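Local atomic coordinates of arginine 3rd transport system periplasmic binding protein (Legionella pneumophila subsp. pneumophila str. Philadelphia 1, PDB entry 3KZG), a protein that probably binds arginine in the periplasm and delivers it to an ABC-type amino-acid importer. Residues 8-13 and 67-72; 50-55 and 114-119; 57-62 and 194-199; 83-88 and 211-216. All blocks are in the same frame, centred on the assembly; numbering follows the deposited sequence.

Contact 1: residues 8-13 and 67-72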
# COMPACT_ATOMS: atom_id res chain seq x y z
N GLY A 8 -30.49 14.84 -9.21
CA GLY A 8 -31.61 13.92 -9.24
C GLY A 8 -31.08 12.51 -9.07
O GLY A 8 -30.04 12.17 -9.63
N THR A 9 -31.78 11.71 -8.27
CA THR A 9 -31.39 10.32 -8.03
C THR A 9 -32.69 9.52 -7.92
O THR A 9 -33.74 10.10 -7.66
CB THR A 9 -30.59 10.18 -6.72
OG1 THR A 9 -30.12 8.83 -6.58
CG2 THR A 9 -31.45 10.54 -5.52
N SER A 10 -32.63 8.21 -8.13
CA SER A 10 -33.85 7.41 -8.06
C SER A 10 -34.36 7.29 -6.63
O SER A 10 -33.67 7.67 -5.68
CB SER A 10 -33.63 6.01 -8.65
OG SER A 10 -32.76 5.25 -7.83
N LYS A 11 -35.57 6.76 -6.49
CA LYS A 11 -36.19 6.61 -5.18
C LYS A 11 -35.86 5.33 -4.42
O LYS A 11 -35.86 5.33 -3.19
CB LYS A 11 -37.71 6.72 -5.31
CG LYS A 11 -38.21 8.15 -5.42
CD LYS A 11 -39.71 8.21 -5.62
CE LYS A 11 -40.22 9.65 -5.49
NZ LYS A 11 -41.67 9.76 -5.85
N PHE A 12 -35.57 4.25 -5.12
CA PHE A 12 -35.27 3.01 -4.42
C PHE A 12 -34.47 2.00 -5.23
O PHE A 12 -34.97 1.41 -6.20
CB PHE A 12 -36.59 2.37 -3.95
CG PHE A 12 -36.41 1.23 -2.99
CD1 PHE A 12 -35.87 1.45 -1.72
CD2 PHE A 12 -36.76 -0.07 -3.36
CE1 PHE A 12 -35.69 0.39 -0.83
CE2 PHE A 12 -36.58 -1.13 -2.47
CZ PHE A 12 -36.05 -0.91 -1.21
N ASN A 13 -33.21 1.83 -4.85
CA ASN A 13 -32.36 0.86 -5.52
C ASN A 13 -31.11 0.67 -4.69
O ASN A 13 -29.99 0.91 -5.15
CB ASN A 13 -31.99 1.32 -6.94
CG ASN A 13 -31.16 0.27 -7.68
OD1 ASN A 13 -31.42 -0.93 -7.58
ND2 ASN A 13 -30.17 0.73 -8.44
N VAL A 67 -27.45 14.03 -12.64
CA VAL A 67 -28.15 12.82 -12.25
C VAL A 67 -27.14 11.72 -11.93
O VAL A 67 -26.16 11.53 -12.65
CB VAL A 67 -29.08 12.30 -13.38
CG1 VAL A 67 -29.50 10.87 -13.08
CG2 VAL A 67 -30.31 13.19 -13.48
N ILE A 68 -27.38 11.04 -10.82
CA ILE A 68 -26.55 9.93 -10.38
C ILE A 68 -27.49 8.90 -9.77
O ILE A 68 -28.10 9.12 -8.73
CB ILE A 68 -25.49 10.37 -9.33
CG1 ILE A 68 -24.61 9.17 -8.96
CG2 ILE A 68 -26.16 10.98 -8.10
CD1 ILE A 68 -23.42 9.52 -8.08
N ALA A 69 -27.63 7.78 -10.47
CA ALA A 69 -28.50 6.70 -10.04
C ALA A 69 -28.07 5.47 -10.82
O ALA A 69 -28.75 5.05 -11.76
CB ALA A 69 -29.95 7.05 -10.36
N SER A 70 -26.94 4.90 -10.41
CA SER A 70 -26.39 3.72 -11.08
C SER A 70 -26.69 3.81 -12.57
O SER A 70 -27.18 2.87 -13.18
CB SER A 70 -26.97 2.43 -10.47
OG SER A 70 -28.37 2.32 -10.67
N MSE A 71 -26.38 4.97 -13.16
CA MSE A 71 -26.62 5.19 -14.58
C MSE A 71 -25.54 4.62 -15.48
O MSE A 71 -24.41 5.12 -15.50
CB MSE A 71 -26.76 6.68 -14.86
CG MSE A 71 -27.35 6.96 -16.23
SE MSE A 71 -29.14 6.21 -16.33
CE MSE A 71 -29.97 7.41 -15.06
N ILE A 72 -25.88 3.59 -16.24
CA ILE A 72 -24.92 2.95 -17.13
C ILE A 72 -24.68 3.70 -18.43
O ILE A 72 -25.61 4.01 -19.18
CB ILE A 72 -25.36 1.52 -17.47
CG1 ILE A 72 -25.57 0.72 -16.19
CG2 ILE A 72 -24.29 0.85 -18.35
CD1 ILE A 72 -26.13 -0.66 -16.41
O HOH W 1 -30.53 3.58 -9.15
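Gly8 and Val67 form a parallel bridge between strand 4-13 and strand 66-67, within the first-lobe sheet of this two-lobed binding protein. Their CA atoms lie 4.7 Å apart, and the carbonyl of Gly8 takes the backbone N-H of the next residue: Ile68 N to Gly8 O is 3.1 Å, with 162° at the hydrogen. The same Gly8 O also receives a CA-H contact from Val67, whose CA is 3.3 Å away. One residue further on, a side chain takes over the pairing. Thr9 has OG1 anti to its backbone N (chi1 -174°), which carries the hydroxyl across to donate to Ile68 O at 3.0 Å, in the carbonyl plane. The methyl of Ala69 then fills the next step, its CB 3.7 Å from Ser10 N. After Ala69 the backbone of Ser70 turns to positive phi, and the two segments are linked through water. Water 1 accepts from Asn13 ND2 at 3.0 Å and lies 2.9 Å from Ser70 OG. Asn13 ND2 also donates to Asp158 of the second lobe, Ser70 N bonds to Asp30, and Ser10 OG is tied to Glu17, while Leu55 and Glu17 pack on Ala69. The seam thus passes from regular sheet pairing to polar side chains and water at the carboxyl ends of the strands. Loops leaving parallel strands in this way line the interlobe cleft of type II periplasmic binding proteins, where members of this family hold their amino acid.

Contact 2: residues 50-55 and 114-119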
# COMPACT_ATOMS: atom_id res chain seq x y z
N TYR A 50 -36.58 10.84 -7.96
CA TYR A 50 -37.61 10.62 -8.97
C TYR A 50 -37.68 9.12 -9.17
O TYR A 50 -36.78 8.40 -8.74
CB TYR A 50 -37.21 11.24 -10.31
CG TYR A 50 -37.06 12.73 -10.31
CD1 TYR A 50 -38.08 13.55 -10.80
CD2 TYR A 50 -35.89 13.33 -9.85
CE1 TYR A 50 -37.93 14.93 -10.83
CE2 TYR A 50 -35.74 14.71 -9.88
CZ TYR A 50 -36.76 15.50 -10.37
OH TYR A 50 -36.62 16.87 -10.39
N ILE A 51 -38.73 8.66 -9.82
CA ILE A 51 -38.82 7.25 -10.14
C ILE A 51 -37.78 7.15 -11.26
O ILE A 51 -37.76 7.98 -12.16
CB ILE A 51 -40.22 6.89 -10.68
CG1 ILE A 51 -41.25 7.01 -9.56
CG2 ILE A 51 -40.21 5.48 -11.24
CD1 ILE A 51 -42.65 6.66 -9.99
N PHE A 52 -36.91 6.14 -11.18
CA PHE A 52 -35.84 5.96 -12.16
C PHE A 52 -36.11 6.47 -13.59
O PHE A 52 -35.37 7.32 -14.09
CB PHE A 52 -35.43 4.48 -12.24
CG PHE A 52 -34.21 4.24 -13.08
CD1 PHE A 52 -32.94 4.58 -12.61
CD2 PHE A 52 -34.32 3.71 -14.36
CE1 PHE A 52 -31.81 4.41 -13.41
CE2 PHE A 52 -33.20 3.53 -15.17
CZ PHE A 52 -31.93 3.89 -14.69
N ASP A 53 -37.15 5.95 -14.23
CA ASP A 53 -37.47 6.35 -15.60
C ASP A 53 -37.74 7.84 -15.81
O ASP A 53 -37.57 8.35 -16.91
CB ASP A 53 -38.67 5.54 -16.11
CG ASP A 53 -38.73 5.52 -17.62
OD1 ASP A 53 -39.82 5.23 -18.17
OD2 ASP A 53 -37.69 5.77 -18.26
N ASP A 54 -38.17 8.54 -14.76
CA ASP A 54 -38.45 9.97 -14.89
C ASP A 54 -37.19 10.83 -14.83
O ASP A 54 -37.24 12.03 -15.13
CB ASP A 54 -39.43 10.44 -13.81
CG ASP A 54 -40.84 9.92 -14.02
OD1 ASP A 54 -41.22 9.63 -15.18
OD2 ASP A 54 -41.59 9.81 -13.02
N LEU A 55 -36.07 10.24 -14.44
CA LEU A 55 -34.81 10.97 -14.33
C LEU A 55 -34.36 11.60 -15.64
O LEU A 55 -33.85 12.72 -15.66
CB LEU A 55 -33.70 10.05 -13.80
CG LEU A 55 -33.76 9.69 -12.31
CD1 LEU A 55 -32.70 8.64 -11.99
CD2 LEU A 55 -33.55 10.95 -11.47
N GLY A 114 -38.13 -10.04 -15.26
CA GLY A 114 -38.49 -8.70 -14.83
C GLY A 114 -37.32 -7.77 -15.02
O GLY A 114 -36.16 -8.16 -14.84
N VAL A 115 -37.59 -6.53 -15.40
CA VAL A 115 -36.55 -5.53 -15.62
C VAL A 115 -37.03 -4.15 -15.19
O VAL A 115 -38.22 -3.86 -15.25
CB VAL A 115 -36.14 -5.51 -17.12
CG1 VAL A 115 -35.49 -4.19 -17.47
CG2 VAL A 115 -35.18 -6.66 -17.42
N ARG A 116 -36.09 -3.31 -14.75
CA ARG A 116 -36.42 -1.95 -14.31
C ARG A 116 -36.55 -1.05 -15.54
O ARG A 116 -35.58 -0.85 -16.27
CB ARG A 116 -35.32 -1.42 -13.39
CG ARG A 116 -35.66 -0.12 -12.66
CD ARG A 116 -34.43 0.40 -11.93
NE ARG A 116 -34.74 1.44 -10.96
CZ ARG A 116 -33.84 2.12 -10.26
NH1 ARG A 116 -32.54 1.88 -10.43
NH2 ARG A 116 -34.22 3.03 -9.38
N LYS A 117 -37.74 -0.50 -15.75
CA LYS A 117 -37.99 0.38 -16.89
C LYS A 117 -37.00 1.54 -16.95
O LYS A 117 -36.82 2.26 -15.98
CB LYS A 117 -39.42 0.92 -16.84
CG LYS A 117 -39.79 1.77 -18.06
CD LYS A 117 -41.21 2.31 -17.98
CE LYS A 117 -41.57 3.07 -19.25
NZ LYS A 117 -42.95 3.63 -19.22
N GLY A 118 -36.37 1.73 -18.11
CA GLY A 118 -35.41 2.81 -18.27
C GLY A 118 -33.97 2.33 -18.36
O GLY A 118 -33.10 3.06 -18.81
N THR A 119 -33.72 1.09 -17.94
CA THR A 119 -32.37 0.52 -17.99
C THR A 119 -32.18 -0.21 -19.31
O THR A 119 -33.13 -0.45 -20.05
CB THR A 119 -32.11 -0.50 -16.86
OG1 THR A 119 -32.96 -1.65 -17.04
CG2 THR A 119 -32.38 0.12 -15.50
O HOH W 2 -36.94 4.43 -8.47
O HOH W 3 -38.30 3.21 -13.90
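Phe52 and Arg116 each send CG anti to the backbone N (chi1 -172° and -169°), and the arginine chain then runs extended to NE, where the two groups meet. The two side chains cross at about a right angle, with ring and guanidinium planes 25° apart. Phe52 CB sits over one guanidinium face toward its rim, 3.4 Å from Arg116 NE, and Phe52 CG comes within 3.5 Å of Arg116 CZ. The CD2-CE2 edge of the ring meets the turn after strand 112-116: Lys117 O lies at the ring edge, in plane, 3.3 Å from Phe52 CD2, while Thr119 CG2 approaches Phe52 CE2 obliquely at 3.5 Å. That turn, Arg116 to Thr119, is type II with Gly118 at its third position with positive phi, lying close against Phe52 and Asp53. Arg116 O accepts from both the N and the OG1 of Thr119, the hydroxyl at 2.8 Å.

Beside the ring, Lys117 runs past Asp53, its methylenes against the carboxylate, with a long salt bridge of 3.7 Å from Asp53 OD1 to Lys117 NZ. Water 3 ties the backbones more closely, accepting from Asp53 N at 3.0 Å and donating to Lys117 O at 2.7 Å. Water 2 joins Phe52 N to Arg116 NH2, and Gly118 O takes a bond from Arg77. Direct and water-bridged, this contact joins the two lobes beside the interlobe cleft of a type II periplasmic binding protein.

Contact 3: residues 57-62 and 194-199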
# COMPACT_ATOMS: atom_id res chain seq x y z
N PRO A 57 -36.23 12.70 -18.36
CA PRO A 57 -36.89 13.95 -18.73
C PRO A 57 -36.59 15.07 -17.72
O PRO A 57 -36.46 16.23 -18.11
CB PRO A 57 -38.37 13.56 -18.75
CG PRO A 57 -38.44 12.48 -17.72
CD PRO A 57 -37.22 11.66 -18.04
N ALA A 58 -36.45 14.70 -16.45
CA ALA A 58 -36.14 15.67 -15.40
C ALA A 58 -34.83 16.40 -15.68
O ALA A 58 -34.72 17.60 -15.46
CB ALA A 58 -36.06 14.96 -14.05
N LEU A 59 -33.84 15.66 -16.17
CA LEU A 59 -32.55 16.27 -16.49
C LEU A 59 -32.67 17.14 -17.73
O LEU A 59 -32.16 18.26 -17.77
CB LEU A 59 -31.49 15.18 -16.73
CG LEU A 59 -30.10 15.69 -17.14
CD1 LEU A 59 -29.55 16.62 -16.07
CD2 LEU A 59 -29.17 14.51 -17.36
N LYS A 60 -33.35 16.63 -18.75
CA LYS A 60 -33.53 17.37 -19.98
C LYS A 60 -34.28 18.69 -19.76
O LYS A 60 -34.04 19.66 -20.47
CB LYS A 60 -34.28 16.53 -21.01
CG LYS A 60 -34.56 17.26 -22.31
CD LYS A 60 -35.08 16.33 -23.39
CE LYS A 60 -33.97 15.41 -23.92
NZ LYS A 60 -33.43 14.48 -22.89
N ASN A 61 -35.17 18.72 -18.77
CA ASN A 61 -35.95 19.92 -18.47
C ASN A 61 -35.24 20.83 -17.47
O ASN A 61 -35.79 21.83 -17.02
CB ASN A 61 -37.34 19.55 -17.93
CG ASN A 61 -38.16 18.72 -18.90
OD1 ASN A 61 -38.14 18.96 -20.11
ND2 ASN A 61 -38.89 17.74 -18.38
N ARG A 62 -34.00 20.47 -17.13
CA ARG A 62 -33.21 21.25 -16.19
C ARG A 62 -33.83 21.35 -14.80
O ARG A 62 -33.59 22.32 -14.07
CB ARG A 62 -32.96 22.66 -16.74
CG ARG A 62 -31.77 22.77 -17.69
CD ARG A 62 -31.93 21.91 -18.95
NE ARG A 62 -30.80 22.12 -19.86
CZ ARG A 62 -30.61 21.44 -20.99
NH1 ARG A 62 -31.46 20.50 -21.36
NH2 ARG A 62 -29.55 21.70 -21.75
N SER A 194 -22.06 6.16 -14.18
CA SER A 194 -21.52 7.50 -14.26
C SER A 194 -22.53 8.60 -13.95
O SER A 194 -23.73 8.36 -13.88
CB SER A 194 -20.94 7.72 -15.67
OG SER A 194 -20.83 9.09 -15.98
N ILE A 195 -22.02 9.81 -13.76
CA ILE A 195 -22.84 10.98 -13.48
C ILE A 195 -23.26 11.52 -14.85
O ILE A 195 -22.42 11.79 -15.71
CB ILE A 195 -22.04 12.01 -12.67
CG1 ILE A 195 -21.67 11.40 -11.31
CG2 ILE A 195 -22.85 13.29 -12.47
CD1 ILE A 195 -20.81 12.28 -10.45
N MSE A 196 -24.57 11.67 -15.05
CA MSE A 196 -25.12 12.12 -16.33
C MSE A 196 -25.52 13.59 -16.34
O MSE A 196 -25.93 14.15 -15.32
CB MSE A 196 -26.31 11.24 -16.67
CG MSE A 196 -26.79 11.29 -18.10
SE MSE A 196 -28.16 9.94 -18.33
CE MSE A 196 -29.56 10.81 -17.27
N ALA A 197 -25.40 14.22 -17.50
CA ALA A 197 -25.75 15.63 -17.62
C ALA A 197 -26.14 15.95 -19.05
O ALA A 197 -26.00 15.11 -19.95
CB ALA A 197 -24.58 16.50 -17.18
N ASN A 198 -26.66 17.16 -19.27
CA ASN A 198 -27.04 17.59 -20.60
C ASN A 198 -25.76 17.96 -21.35
O ASN A 198 -24.78 18.40 -20.74
CB ASN A 198 -28.00 18.79 -20.52
CG ASN A 198 -29.36 18.41 -19.96
OD1 ASN A 198 -29.81 18.94 -18.95
ND2 ASN A 198 -30.03 17.47 -20.63
N PRO A 199 -25.73 17.77 -22.68
CA PRO A 199 -24.55 18.08 -23.50
C PRO A 199 -23.88 19.43 -23.27
O PRO A 199 -22.65 19.54 -23.37
CB PRO A 199 -25.08 17.94 -24.92
CG PRO A 199 -26.09 16.84 -24.78
CD PRO A 199 -26.82 17.25 -23.52
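The end of helix 55-60 lies beside the chain leaving strand 196-197, with Lys60 and Asn198 CA atoms 6.5 Å apart; a Schellman motif closes the helix, Arg62 being its positive-phi residue with Arg62 N bonded to Leu59 O. Leu59 makes the apolar part of the contact. Its CD2 rests 3.6 Å from Ala197 CA and 3.7 Å from Met196 CE, which the bend at chi3 (70°) turns toward the leucine. Met196 is present as selenomethionine.

Further along, the guanidinium of Arg62 stacks on the amide of Asn198, the two planes only 7° apart and Arg62 NH1 3.3 Å from Asn198 CG. The Arg62 chain bends at chi2, which sets CD, and runs extended from there. Its guanidinium is held in two directions: NH1 donates to Lys60 O at 2.9 Å, nearly in the guanidinium plane, and NH2 forms a salt bridge with Asp200. With NH1 and NH2 both engaged, the guanidinium is probably held in its stacked position. Around this pair, Phe81 packs on Leu59 and Met196, Leu59 also leans on Val67 of strand 66-67, and strand 196-197 itself is hydrogen-bonded to Val67 and runs antiparallel to strand 82-83.

Contact 4: residues 83-88 and 211-216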
# COMPACT_ATOMS: atom_id res chain seq x y z
N PHE A 83 -21.73 11.96 -20.19
CA PHE A 83 -21.40 11.30 -18.93
C PHE A 83 -20.04 11.72 -18.39
O PHE A 83 -19.17 12.17 -19.13
CB PHE A 83 -21.40 9.78 -19.15
CG PHE A 83 -22.76 9.22 -19.44
CD1 PHE A 83 -23.63 8.90 -18.40
CD2 PHE A 83 -23.16 8.98 -20.75
CE1 PHE A 83 -24.89 8.36 -18.66
CE2 PHE A 83 -24.42 8.44 -21.02
CZ PHE A 83 -25.28 8.12 -19.97
N SER A 84 -19.87 11.57 -17.08
CA SER A 84 -18.61 11.89 -16.45
C SER A 84 -17.81 10.60 -16.60
O SER A 84 -18.29 9.63 -17.20
CB SER A 84 -18.80 12.16 -14.97
OG SER A 84 -19.21 10.96 -14.32
N LEU A 85 -16.61 10.58 -16.05
CA LEU A 85 -15.82 9.36 -16.09
C LEU A 85 -16.64 8.38 -15.25
O LEU A 85 -17.29 8.77 -14.28
CB LEU A 85 -14.46 9.58 -15.43
CG LEU A 85 -13.57 10.67 -16.03
CD1 LEU A 85 -12.31 10.84 -15.19
CD2 LEU A 85 -13.23 10.30 -17.47
N PRO A 86 -16.63 7.09 -15.62
CA PRO A 86 -17.40 6.14 -14.81
C PRO A 86 -16.73 6.05 -13.44
O PRO A 86 -15.51 6.17 -13.35
CB PRO A 86 -17.30 4.85 -15.61
CG PRO A 86 -15.94 4.97 -16.26
CD PRO A 86 -15.90 6.41 -16.70
N TYR A 87 -17.52 5.87 -12.39
CA TYR A 87 -16.97 5.77 -11.04
C TYR A 87 -17.04 4.35 -10.53
O TYR A 87 -16.67 4.07 -9.39
CB TYR A 87 -17.72 6.69 -10.06
CG TYR A 87 -19.22 6.49 -10.01
CD1 TYR A 87 -19.80 5.43 -9.30
CD2 TYR A 87 -20.08 7.38 -10.65
CE1 TYR A 87 -21.20 5.28 -9.23
CE2 TYR A 87 -21.47 7.24 -10.58
CZ TYR A 87 -22.02 6.20 -9.88
OH TYR A 87 -23.40 6.08 -9.83
N MSE A 88 -17.52 3.45 -11.38
CA MSE A 88 -17.67 2.06 -10.98
C MSE A 88 -18.02 1.20 -12.20
O MSE A 88 -18.72 1.65 -13.12
CB MSE A 88 -18.79 1.96 -9.94
CG MSE A 88 -19.09 0.58 -9.41
SE MSE A 88 -20.35 0.64 -7.92
CE MSE A 88 -20.53 -1.27 -7.60
N ILE A 211 -12.07 15.95 -10.27
CA ILE A 211 -12.35 15.60 -8.88
C ILE A 211 -12.33 14.09 -8.67
O ILE A 211 -11.79 13.60 -7.67
CB ILE A 211 -13.75 16.12 -8.42
CG1 ILE A 211 -13.77 17.65 -8.39
CG2 ILE A 211 -14.09 15.59 -7.03
CD1 ILE A 211 -12.74 18.26 -7.47
N LEU A 212 -12.92 13.35 -9.61
CA LEU A 212 -12.96 11.89 -9.52
C LEU A 212 -11.54 11.32 -9.57
O LEU A 212 -11.24 10.35 -8.88
CB LEU A 212 -13.79 11.31 -10.67
CG LEU A 212 -15.32 11.43 -10.58
CD1 LEU A 212 -15.95 10.96 -11.89
CD2 LEU A 212 -15.82 10.59 -9.41
N LEU A 213 -10.69 11.92 -10.40
CA LEU A 213 -9.31 11.46 -10.51
C LEU A 213 -8.55 11.75 -9.21
O LEU A 213 -7.79 10.91 -8.74
CB LEU A 213 -8.63 12.14 -11.70
CG LEU A 213 -9.14 11.68 -13.08
CD1 LEU A 213 -8.53 12.52 -14.19
CD2 LEU A 213 -8.79 10.21 -13.27
N GLU A 214 -8.78 12.92 -8.62
CA GLU A 214 -8.10 13.29 -7.38
C GLU A 214 -8.58 12.43 -6.21
O GLU A 214 -7.84 12.20 -5.25
CB GLU A 214 -8.33 14.77 -7.09
CG GLU A 214 -8.05 15.64 -8.31
CD GLU A 214 -8.37 17.10 -8.12
OE1 GLU A 214 -9.44 17.41 -7.56
OE2 GLU A 214 -7.56 17.94 -8.56
N MSE A 215 -9.82 11.95 -6.27
CA MSE A 215 -10.35 11.10 -5.21
C MSE A 215 -9.76 9.69 -5.33
O MSE A 215 -9.55 9.00 -4.33
CB MSE A 215 -11.88 10.99 -5.29
CG MSE A 215 -12.63 12.19 -4.72
SE MSE A 215 -14.50 11.97 -4.95
CE MSE A 215 -14.79 10.63 -3.56
N GLU A 216 -9.50 9.27 -6.56
CA GLU A 216 -8.94 7.95 -6.77
C GLU A 216 -7.47 8.00 -6.36
O GLU A 216 -6.91 7.00 -5.92
CB GLU A 216 -9.11 7.54 -8.23
CG GLU A 216 -10.56 7.59 -8.67
CD GLU A 216 -10.79 7.19 -10.11
OE1 GLU A 216 -10.06 7.67 -11.00
OE2 GLU A 216 -11.73 6.41 -10.36
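Leu85 and Leu213 cross at about a right angle where the loop after strand 82-83 meets helix 202-217, in the first lobe of the type II periplasmic binding fold, shortly before the chain crosses to the second lobe. Against Leu213 the tip of Leu85 does the touching: its CD1 lies 3.9 Å from Leu213 CG. Leu212, one residue earlier on the helix, points toward the loop backbone. Its CG is anti to the carbonyl carbon (chi1 -75°), and its two methyls divide the work. CD1 comes 3.5 Å from Leu85 O and 4.1 Å from Leu85 CB, while CD2 faces Tyr87 CB at 4.4 Å. The Tyr87 ring leads away from the helix toward Ile68 and Leu33, so only the root of that side chain takes part.

The contact also reaches the oligomer interface, because Pro86 of the second subunit packs on both Leu85 and Leu213. Within the lobe, Asn209 from an earlier turn of the same helix accepts from Leu85 N, fixing the loop against the helix. Ser84 completes the wall around the Leu212 methyl: its OG takes the N-H of Ile195 and donates to Leu85 O at 2.9 Å, approaching from above the carbonyl plane.

Overall arrangement
Contacts 1, 3 and 4 lie in the first lobe, while contact 2 joins that lobe to strand 112-116 of the second. Contacts 1 and 2 are neighbours, centres about 9 Å apart, and probably bonded through Ser10 OG and Arg116 NH2. Contact 3 sits about 12 Å from contact 1, sharing the Val67-Met196 backbone bond, and meets contact 4 where Ser84 pairs with Ile195. Contacts 2 and 4 are farthest apart, about 24 Å between centres, on opposite sides of the chain's centre. Residues 194-199 and 211-216 come after the second lobe, so the chain returns to complete the first lobe, while contact 2 lies where the two lobes face each other.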